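Local structure of putative ABC transporter (Thermobispora bispora, 4PE6) at residues Thr133-Pro138 with Val255-Asp260; Asn126-Trp131 with Glu161-Glu166; Val207-Gly212 with Ile230-Phe235. The protein probably serves as the solute-binding protein of an ABC transporter for a carbohydrate or related compound, and here holds a trihydroxybutanoic acid. All blocks are in the same frame, centred on the assembly; numbering follows the deposited sequence.

Interaction 1. Residues Thr133-Pro138 with Val255-Asp260; sequences TYAAKP and VAVMSD. With LTH ((2R,3S)-2,3,4-trihydroxybutanoic acid), chain C.
Residues 133-138 of helix 128-142 run alongside strand 255-258, nearly antiparallel (156°), with axes 8.4 Å apart at closest. The helix kinks at Pro-138, because a proline nitrogen has no hydrogen to donate to the preceding turn. No hydrogen bond crosses between the segments, and small apolar groups make the contact. Val-257 and Val-255 share the strand's side of it. Val-257 CG1, set between the backbone N and the carbonyl carbon (chi1 55°), points at the helix and reaches Tyr-134 CB at 4.0 Å. The same methyl lies 4.2 Å from Ala-135 CB, so one branch bridges two neighbouring helix residues. The Tyr-134 side chain meets Val-257 through CB; its ring leads away from the strand. Two residues earlier, Val-255 directs CG2 at the helix backbone, 4.1 Å from Tyr-134 O. Its other branch, CG1, meets Pro-138 CB at 4.4 Å. Trp-131 and Val-139 of the same helix extend this apolar layer, and Ile-288 and Leu-290 flank Val-257. Beyond the strand, in the ligand pocket, Ser-259 OG donates a hydrogen bond to O4 of the trihydroxybutanoic acid at 2.6 Å. The CE of selenomethionine Met-258 lies 3.6 Å from the ligand O1. The chemistry thus changes along the segment: undirected methyl contacts seat the strand under the helix, and a directed hydroxyl bond beyond its end holds the terminal hydroxyl of the ligand.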
loop_
_atom_site.group_PDB
_atom_site.type_symbol
_atom_site.label_atom_id
_atom_site.label_comp_id
_atom_site.label_asym_id
_atom_site.label_seq_id
_atom_site.Cartn_x
_atom_site.Cartn_y
_atom_site.Cartn_z
ATOM N N THR A 133 10.710 3.526 7.007
ATOM C CA THR A 133 11.447 3.961 8.173
ATOM C C THR A 133 10.697 3.553 9.446
ATOM O O THR A 133 11.297 3.037 10.381
ATOM C CB THR A 133 11.704 5.496 8.123
ATOM O OG1 THR A 133 12.416 5.815 6.922
ATOM C CG2 THR A 133 12.539 5.980 9.335
ATOM N N TYR A 134 9.385 3.768 9.471
ATOM C CA TYR A 134 8.565 3.350 10.612
ATOM C C TYR A 134 8.546 1.829 10.808
ATOM O O TYR A 134 8.301 1.348 11.913
ATOM C CB TYR A 134 7.125 3.851 10.470
ATOM C CG TYR A 134 6.932 5.325 10.753
ATOM C CD1 TYR A 134 7.434 5.911 11.914
ATOM C CD2 TYR A 134 6.210 6.134 9.868
ATOM C CE1 TYR A 134 7.239 7.261 12.178
ATOM C CE2 TYR A 134 6.016 7.476 10.116
ATOM C CZ TYR A 134 6.530 8.035 11.270
ATOM O OH TYR A 134 6.335 9.361 11.511
ATOM N N ALA A 135 8.814 1.076 9.747
ATOM C CA ALA A 135 8.795 -0.393 9.828
ATOM C C ALA A 135 10.138 -0.916 10.303
ATOM O O ALA A 135 10.194 -1.947 10.970
ATOM C CB ALA A 135 8.468 -0.990 8.482
ATOM N N ALA A 136 11.222 -0.220 9.958
ATOM C CA ALA A 136 12.541 -0.739 10.229
ATOM C C ALA A 136 13.143 -0.136 11.494
ATOM O O ALA A 136 13.595 -0.870 12.372
ATOM C CB ALA A 136 13.456 -0.512 9.044
ATOM N N LYS A 137 13.151 1.193 11.605
ATOM C CA LYS A 137 13.914 1.815 12.684
ATOM C C LYS A 137 13.444 1.436 14.102
ATOM O O LYS A 137 14.263 1.033 14.931
ATOM C CB LYS A 137 14.004 3.341 12.516
ATOM C CG LYS A 137 14.989 3.989 13.476
ATOM C CD LYS A 137 15.360 5.401 13.030
ATOM C CE LYS A 137 16.278 6.125 14.014
ATOM N NZ LYS A 137 17.325 5.231 14.589
ATOM N N PRO A 138 12.140 1.579 14.397
ATOM C CA PRO A 138 11.687 1.170 15.730
ATOM C C PRO A 138 11.897 -0.319 16.014
ATOM O O PRO A 138 12.080 -0.719 17.184
ATOM C CB PRO A 138 10.179 1.507 15.730
ATOM C CG PRO A 138 9.928 2.344 14.526
ATOM C CD PRO A 138 11.035 2.057 13.550
ATOM N N VAL A 255 5.417 -3.789 15.168
ATOM C CA VAL A 255 4.763 -2.546 14.713
ATOM C C VAL A 255 3.669 -2.849 13.697
ATOM O O VAL A 255 3.579 -3.965 13.176
ATOM C CB VAL A 255 5.766 -1.554 14.112
ATOM C CG1 VAL A 255 6.746 -1.114 15.178
ATOM C CG2 VAL A 255 6.477 -2.169 12.901
ATOM N N ALA A 256 2.812 -1.867 13.453
ATOM C CA ALA A 256 1.773 -1.969 12.435
ATOM C C ALA A 256 1.669 -0.666 11.677
ATOM O O ALA A 256 1.083 0.319 12.170
ATOM C CB ALA A 256 0.431 -2.306 13.076
ATOM N N VAL A 257 2.244 -0.654 10.483
ATOM C CA VAL A 257 2.235 0.530 9.607
ATOM C C VAL A 257 2.174 0.091 8.133
ATOM O O VAL A 257 2.823 -0.874 7.733
ATOM C CB VAL A 257 3.466 1.437 9.882
ATOM C CG1 VAL A 257 4.772 0.650 9.764
ATOM C CG2 VAL A 257 3.468 2.647 8.958
HETATM N N MSE A 258 1.354 0.763 7.333
HETATM C CA MSE A 258 1.284 0.522 5.891
HETATM C C MSE A 258 0.811 1.791 5.243
HETATM O O MSE A 258 0.329 2.717 5.910
HETATM C CB MSE A 258 0.280 -0.591 5.502
HETATM C CG MSE A 258 0.625 -1.931 6.102
HETATM SE SE MSE A 258 -0.376 -3.410 5.268
HETATM C CE MSE A 258 0.715 -3.600 3.621
ATOM N N SER A 259 0.971 1.851 3.933
ATOM C CA SER A 259 0.276 2.816 3.099
ATOM C C SER A 259 -1.238 2.674 3.221
ATOM O O SER A 259 -1.751 1.660 3.758
ATOM C CB SER A 259 0.700 2.642 1.642
ATOM O OG SER A 259 0.396 1.321 1.194
ATOM N N ASP A 260 -1.930 3.666 2.673
ATOM C CA ASP A 260 -3.390 3.777 2.709
ATOM C C ASP A 260 -4.019 3.139 1.491
ATOM O O ASP A 260 -3.830 3.625 0.377
ATOM C CB ASP A 260 -3.766 5.266 2.762
ATOM C CG ASP A 260 -5.267 5.523 2.744
ATOM O OD1 ASP A 260 -6.084 4.655 3.138
ATOM O OD2 ASP A 260 -5.634 6.641 2.345
HETATM O O1 LTH C . 0.910 -3.457 -0.007
HETATM C C1 LTH C . 0.743 -3.131 -1.240
HETATM O O LTH C . 0.324 -3.882 -2.147
HETATM C C2 LTH C . 0.985 -1.657 -1.644
HETATM O O2 LTH C . 0.805 -1.472 -3.071
HETATM C C3 LTH C . 2.387 -1.199 -1.300
HETATM O O3 LTH C . 3.342 -2.026 -1.962
HETATM C C4 LTH C . 2.573 0.250 -1.792
HETATM O O4 LTH C . 1.656 1.060 -1.009
#

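Interaction 2. Residues Asn126-Trp131 with Glu161-Glu166; sequences NSFVDW and EAEMYE. With LTH ((2R,3S)-2,3,4-trihydroxybutanoic acid), chain C.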
loop_
_atom_site.group_PDB
_atom_site.type_symbol
_atom_site.label_atom_id
_atom_site.label_comp_id
_atom_site.label_asym_id
_atom_site.label_seq_id
_atom_site.Cartn_x
_atom_site.Cartn_y
_atom_site.Cartn_z
ATOM N N ASN A 126 1.689 7.833 -1.338
ATOM C CA ASN A 126 1.996 7.996 0.063
ATOM C C ASN A 126 3.508 8.094 0.171
ATOM O O ASN A 126 4.240 7.738 -0.770
ATOM C CB ASN A 126 1.545 6.770 0.895
ATOM C CG ASN A 126 0.041 6.723 1.218
ATOM O OD1 ASN A 126 -0.396 5.789 1.910
ATOM N ND2 ASN A 126 -0.752 7.651 0.695
ATOM N N SER A 127 3.992 8.501 1.336
ATOM C CA SER A 127 5.455 8.453 1.592
ATOM C C SER A 127 5.919 7.026 1.897
ATOM O O SER A 127 5.862 6.557 3.032
ATOM C CB SER A 127 5.881 9.362 2.727
ATOM O OG SER A 127 7.267 9.187 2.975
ATOM N N PHE A 128 6.428 6.364 0.873
ATOM C CA PHE A 128 6.982 5.028 1.034
ATOM C C PHE A 128 8.226 5.063 1.900
ATOM O O PHE A 128 8.461 4.142 2.677
ATOM C CB PHE A 128 7.209 4.393 -0.322
ATOM C CG PHE A 128 5.997 4.454 -1.190
ATOM C CD1 PHE A 128 4.802 3.871 -0.757
ATOM C CD2 PHE A 128 6.004 5.141 -2.379
ATOM C CE1 PHE A 128 3.656 3.955 -1.530
ATOM C CE2 PHE A 128 4.868 5.212 -3.155
ATOM C CZ PHE A 128 3.692 4.632 -2.728
ATOM N N VAL A 129 8.974 6.163 1.822
ATOM C CA VAL A 129 10.117 6.334 2.689
ATOM C C VAL A 129 9.708 6.345 4.162
ATOM O O VAL A 129 10.333 5.678 4.974
ATOM C CB VAL A 129 10.906 7.604 2.353
ATOM C CG1 VAL A 129 11.968 7.853 3.408
ATOM C CG2 VAL A 129 11.561 7.452 0.976
ATOM N N ASP A 130 8.675 7.100 4.508
ATOM C CA ASP A 130 8.226 7.138 5.898
ATOM C C ASP A 130 7.795 5.753 6.391
ATOM O O ASP A 130 8.147 5.349 7.496
ATOM C CB ASP A 130 7.079 8.125 6.072
ATOM C CG ASP A 130 7.545 9.576 6.068
ATOM O OD1 ASP A 130 8.770 9.820 6.016
ATOM O OD2 ASP A 130 6.675 10.458 6.087
ATOM N N TRP A 131 7.030 5.043 5.556
ATOM C CA TRP A 131 6.588 3.686 5.883
ATOM C C TRP A 131 7.783 2.813 6.168
ATOM O O TRP A 131 7.907 2.263 7.251
ATOM C CB TRP A 131 5.746 3.125 4.740
ATOM C CG TRP A 131 5.322 1.672 4.857
ATOM C CD1 TRP A 131 5.586 0.796 5.870
ATOM C CD2 TRP A 131 4.592 0.945 3.879
ATOM N NE1 TRP A 131 5.035 -0.454 5.581
ATOM C CE2 TRP A 131 4.424 -0.380 4.366
ATOM C CE3 TRP A 131 4.066 1.276 2.631
ATOM C CZ2 TRP A 131 3.750 -1.369 3.646
ATOM C CZ3 TRP A 131 3.378 0.282 1.915
ATOM C CH2 TRP A 131 3.217 -1.022 2.446
ATOM N N GLU A 161 8.048 -0.618 -3.840
ATOM C CA GLU A 161 8.859 -1.661 -3.229
ATOM C C GLU A 161 10.339 -1.379 -3.420
ATOM O O GLU A 161 11.142 -1.533 -2.494
ATOM C CB GLU A 161 8.537 -3.040 -3.787
ATOM C CG GLU A 161 9.173 -4.162 -2.971
ATOM C CD GLU A 161 10.657 -4.367 -3.224
ATOM O OE1 GLU A 161 11.108 -4.139 -4.379
ATOM O OE2 GLU A 161 11.351 -4.803 -2.266
ATOM N N ALA A 162 10.710 -0.948 -4.614
ATOM C CA ALA A 162 12.108 -0.724 -4.868
ATOM C C ALA A 162 12.625 0.404 -3.961
ATOM O O ALA A 162 13.717 0.302 -3.403
ATOM C CB ALA A 162 12.356 -0.426 -6.345
ATOM N N GLU A 163 11.813 1.448 -3.790
ATOM C CA GLU A 163 12.179 2.590 -2.957
ATOM C C GLU A 163 12.327 2.190 -1.496
ATOM O O GLU A 163 13.293 2.599 -0.808
ATOM C CB GLU A 163 11.147 3.724 -3.075
ATOM C CG GLU A 163 11.569 4.960 -2.291
ATOM C CD GLU A 163 10.799 6.225 -2.613
ATOM O OE1 GLU A 163 9.558 6.203 -2.657
ATOM O OE2 GLU A 163 11.465 7.263 -2.791
HETATM N N MSE A 164 11.371 1.387 -1.020
HETATM C CA MSE A 164 11.390 0.963 0.372
HETATM C C MSE A 164 12.536 0.053 0.649
HETATM O O MSE A 164 13.124 0.144 1.723
HETATM C CB MSE A 164 10.049 0.338 0.774
HETATM C CG MSE A 164 8.956 1.393 0.620
HETATM SE SE MSE A 164 7.250 0.928 1.519
HETATM C CE MSE A 164 6.438 -0.211 0.177
ATOM N N TYR A 165 12.905 -0.799 -0.306
ATOM C CA TYR A 165 14.031 -1.715 -0.109
ATOM C C TYR A 165 15.334 -0.899 0.059
ATOM O O TYR A 165 16.162 -1.206 0.920
ATOM C CB TYR A 165 14.149 -2.776 -1.243
ATOM C CG TYR A 165 15.229 -3.823 -1.007
ATOM C CD1 TYR A 165 15.236 -4.586 0.163
ATOM C CD2 TYR A 165 16.248 -4.050 -1.942
ATOM C CE1 TYR A 165 16.225 -5.525 0.407
ATOM C CE2 TYR A 165 17.243 -4.991 -1.693
ATOM C CZ TYR A 165 17.209 -5.733 -0.518
ATOM O OH TYR A 165 18.168 -6.661 -0.234
ATOM N N GLU A 166 15.513 0.142 -0.747
ATOM C CA GLU A 166 16.677 0.999 -0.584
ATOM C C GLU A 166 16.661 1.631 0.790
ATOM O O GLU A 166 17.706 1.724 1.446
ATOM C CB GLU A 166 16.739 2.101 -1.653
ATOM C CG GLU A 166 16.926 1.575 -3.056
ATOM C CD GLU A 166 18.177 0.738 -3.186
ATOM O OE1 GLU A 166 19.271 1.249 -2.840
ATOM O OE2 GLU A 166 18.065 -0.443 -3.605
HETATM O O1 LTH C . 0.910 -3.457 -0.007
HETATM C C1 LTH C . 0.743 -3.131 -1.240
HETATM O O LTH C . 0.324 -3.882 -2.147
HETATM C C2 LTH C . 0.985 -1.657 -1.644
HETATM O O2 LTH C . 0.805 -1.472 -3.071
HETATM C C3 LTH C . 2.387 -1.199 -1.300
HETATM O O3 LTH C . 3.342 -2.026 -1.962
HETATM C C4 LTH C . 2.573 0.250 -1.792
HETATM O O4 LTH C . 1.656 1.060 -1.009
HETATM O O HOH W 1 8.325 7.928 -0.645
#
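The Trp-131 indole has selenomethionine Met-164 over one face and the ligand O4 at its edge. The Phe-128 ring has Asn-126 O over the centre of one face and Glu-163 OE1 at its edge. Met-164 reaches across from helix 159-173, bent at chi3 (-83°), which lays both SE and CE over the indole. SE comes to 3.4 Å from Trp-131 CE3, a Met-aromatic contact, and CE makes a CH-pi contact with the six-membered ring. Further back, Met-164 CG rests 3.6 Å from Phe-128 CB. Glu-163, extended beyond CG, crosses Phe-128 at about a right angle and lies beside Val-129 CG2. Its OE1 accepts from a water at 2.9 Å, and that water accepts from Val-129 N in the first turn of helix 128-142. Ser-127 caps this helix, its OG accepting from Asp-130 N at 2.9 Å. The ligand O4 is 3.5 Å from Trp-131 CZ3 and 3.6 Å from Phe-128 CE1. An alanine at Trp-131 would remove the surface under Met-164 and would probably loosen the pocket wall beside O4. Selenium, methyl and indole make an apolar wall beside O4, while Glu-163 and one water tie the first turn of helix 128-142 to helix 159-173.

Interaction 3. Residues Val207-Gly212 with Ile230-Phe235; sequences VDAVIG and IPAVTF
Strands 209-211 and 232-235 are the two parallel strands of a beta-alpha-beta unit, joined through helix 216-226, in the alpha/beta fold of a periplasmic binding protein. Their short axes pass 4.8 Å apart at 28°.

Two backbone hydrogen bonds fix the register around the Ala-209 and Ala-232 bridge. Ala-232 N donates to Asp-208 O at 3.1 Å, approaching from above the carbonyl plane. Val-210 N donates to Ala-232 O at 2.8 Å, nearly straight and almost along the C=O axis. Ala-209 CA adds a CA-H...O contact to Ala-232 O. Further along the strands separate, and a water fills the step: it donates to Val-210 O and accepts from Thr-234 N, each at 3.0 Å.

The apolar contacts lie on two faces. Ala-209 and Ala-232 share one, their CB atoms 4.1 Å apart, facing helix 128-142. Val-210 and Val-233 share the other, covered by Val-219 of helix 216-226. On that side Val-210 CG2 lies 3.8 Å from Pro-231 CG, the two side chains side by side and pointing the same way. Pro-231 CB also sits against the carbonyl oxygens of Val-207 and Asp-208. The Asp-208 carboxylate bonds the backbone N of Asn-148 on neighbouring strand 147-153, through OD2.

The last bond uses a side chain. Thr-234 OG1 stands between its backbone N and carbonyl carbon (chi1 54°) and accepts from Gly-212 N at 2.9 Å, on a bent path of 130°.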
loop_
_atom_site.group_PDB
_atom_site.type_symbol
_atom_site.label_atom_id
_atom_site.label_comp_id
_atom_site.label_asym_id
_atom_site.label_seq_id
_atom_site.Cartn_x
_atom_site.Cartn_y
_atom_site.Cartn_z
ATOM N N VAL A 207 16.358 -15.623 15.232
ATOM C CA VAL A 207 15.941 -14.413 14.529
ATOM C C VAL A 207 15.249 -13.481 15.509
ATOM O O VAL A 207 14.237 -13.834 16.068
ATOM C CB VAL A 207 14.979 -14.765 13.370
ATOM C CG1 VAL A 207 14.467 -13.500 12.696
ATOM C CG2 VAL A 207 15.686 -15.661 12.359
ATOM N N ASP A 208 15.772 -12.272 15.677
ATOM C CA ASP A 208 15.213 -11.309 16.632
ATOM C C ASP A 208 14.102 -10.437 16.037
ATOM O O ASP A 208 13.186 -9.984 16.746
ATOM C CB ASP A 208 16.349 -10.464 17.183
ATOM C CG ASP A 208 17.419 -11.325 17.832
ATOM O OD1 ASP A 208 17.099 -11.912 18.872
ATOM O OD2 ASP A 208 18.545 -11.463 17.291
ATOM N N ALA A 209 14.169 -10.202 14.742
ATOM C CA ALA A 209 13.154 -9.404 14.083
ATOM C C ALA A 209 12.992 -9.777 12.623
ATOM O O ALA A 209 13.948 -10.198 11.974
ATOM C CB ALA A 209 13.494 -7.925 14.202
ATOM N N VAL A 210 11.789 -9.552 12.108
ATOM C CA VAL A 210 11.528 -9.684 10.692
ATOM C C VAL A 210 10.919 -8.401 10.163
ATOM O O VAL A 210 9.789 -8.044 10.513
ATOM C CB VAL A 210 10.617 -10.877 10.396
ATOM C CG1 VAL A 210 10.442 -11.031 8.896
ATOM C CG2 VAL A 210 11.201 -12.133 11.029
ATOM N N ILE A 211 11.701 -7.701 9.341
ATOM C CA ILE A 211 11.314 -6.419 8.782
ATOM C C ILE A 211 10.668 -6.693 7.435
ATOM O O ILE A 211 11.346 -7.055 6.453
ATOM C CB ILE A 211 12.522 -5.477 8.629
ATOM C CG1 ILE A 211 13.155 -5.203 9.997
ATOM C CG2 ILE A 211 12.093 -4.166 8.000
ATOM C CD1 ILE A 211 14.403 -4.342 9.955
ATOM N N GLY A 212 9.357 -6.530 7.396
ATOM C CA GLY A 212 8.598 -6.871 6.223
ATOM C C GLY A 212 7.681 -5.785 5.744
ATOM O O GLY A 212 7.818 -4.612 6.125
ATOM N N ILE A 230 8.229 -15.987 18.700
ATOM C CA ILE A 230 7.775 -15.022 17.730
ATOM C C ILE A 230 8.700 -13.772 17.843
ATOM O O ILE A 230 8.818 -13.192 18.913
ATOM C CB ILE A 230 6.286 -14.662 17.986
ATOM C CG1 ILE A 230 5.392 -15.927 18.036
ATOM C CG2 ILE A 230 5.765 -13.658 16.966
ATOM C CD1 ILE A 230 5.321 -16.740 16.752
ATOM N N PRO A 231 9.386 -13.385 16.759
ATOM C CA PRO A 231 10.214 -12.157 16.818
ATOM C C PRO A 231 9.412 -10.877 16.733
ATOM O O PRO A 231 8.200 -10.926 16.604
ATOM C CB PRO A 231 11.101 -12.287 15.575
ATOM C CG PRO A 231 10.250 -13.040 14.617
ATOM C CD PRO A 231 9.470 -14.031 15.436
ATOM N N ALA A 232 10.082 -9.716 16.789
ATOM C CA ALA A 232 9.414 -8.463 16.423
ATOM C C ALA A 232 9.070 -8.529 14.944
ATOM O O ALA A 232 9.918 -8.870 14.125
ATOM C CB ALA A 232 10.300 -7.248 16.719
ATOM N N VAL A 233 7.820 -8.246 14.605
ATOM C CA VAL A 233 7.364 -8.294 13.216
ATOM C C VAL A 233 6.680 -7.000 12.780
ATOM O O VAL A 233 6.396 -6.099 13.587
ATOM C CB VAL A 233 6.411 -9.501 12.964
ATOM C CG1 VAL A 233 7.144 -10.820 13.164
ATOM C CG2 VAL A 233 5.192 -9.439 13.866
ATOM N N THR A 234 6.422 -6.904 11.483
ATOM C CA THR A 234 5.725 -5.766 10.904
ATOM C C THR A 234 4.363 -6.271 10.472
ATOM O O THR A 234 4.236 -6.908 9.439
ATOM C CB THR A 234 6.495 -5.186 9.705
ATOM O OG1 THR A 234 6.771 -6.218 8.741
ATOM C CG2 THR A 234 7.801 -4.568 10.165
ATOM N N PHE A 235 3.346 -6.020 11.300
ATOM C CA PHE A 235 2.032 -6.553 11.048
ATOM C C PHE A 235 1.306 -5.868 9.915
ATOM O O PHE A 235 1.482 -4.678 9.666
ATOM C CB PHE A 235 1.157 -6.407 12.298
ATOM C CG PHE A 235 1.482 -7.392 13.365
ATOM C CD1 PHE A 235 1.277 -8.748 13.147
ATOM C CD2 PHE A 235 1.956 -6.976 14.593
ATOM C CE1 PHE A 235 1.565 -9.671 14.129
ATOM C CE2 PHE A 235 2.241 -7.908 15.585
ATOM C CZ PHE A 235 2.042 -9.250 15.347
HETATM O O HOH W 2 7.166 -9.055 9.583
#

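Interactions 1 and 2 share helix 128-142, and their centres are 10 Å apart. They meet beside the pocket, where Asp-260 N lies 2.7 Å from Asn-126 OD1, a probable hydrogen bond. Two pocket residues also touch, Ser-259 OG packing 3.2 Å from Trp-131 CZ3. Both contacts touch the ligand at O4; Asp-113, Asn-30 and Arg-33 bond it as well. Interaction 3 adjoins interaction 1 in the sheet, because strands 232-235 and 255-258 are neighbours. Val-255 O and Phe-235 N are 2.8 Å apart, again a probable hydrogen bond. Interactions 2 and 3 do not touch, with nearest atoms about 5 Å apart. Interaction 1 therefore lies between the ligand wall of interaction 2 and the strand pair of interaction 3.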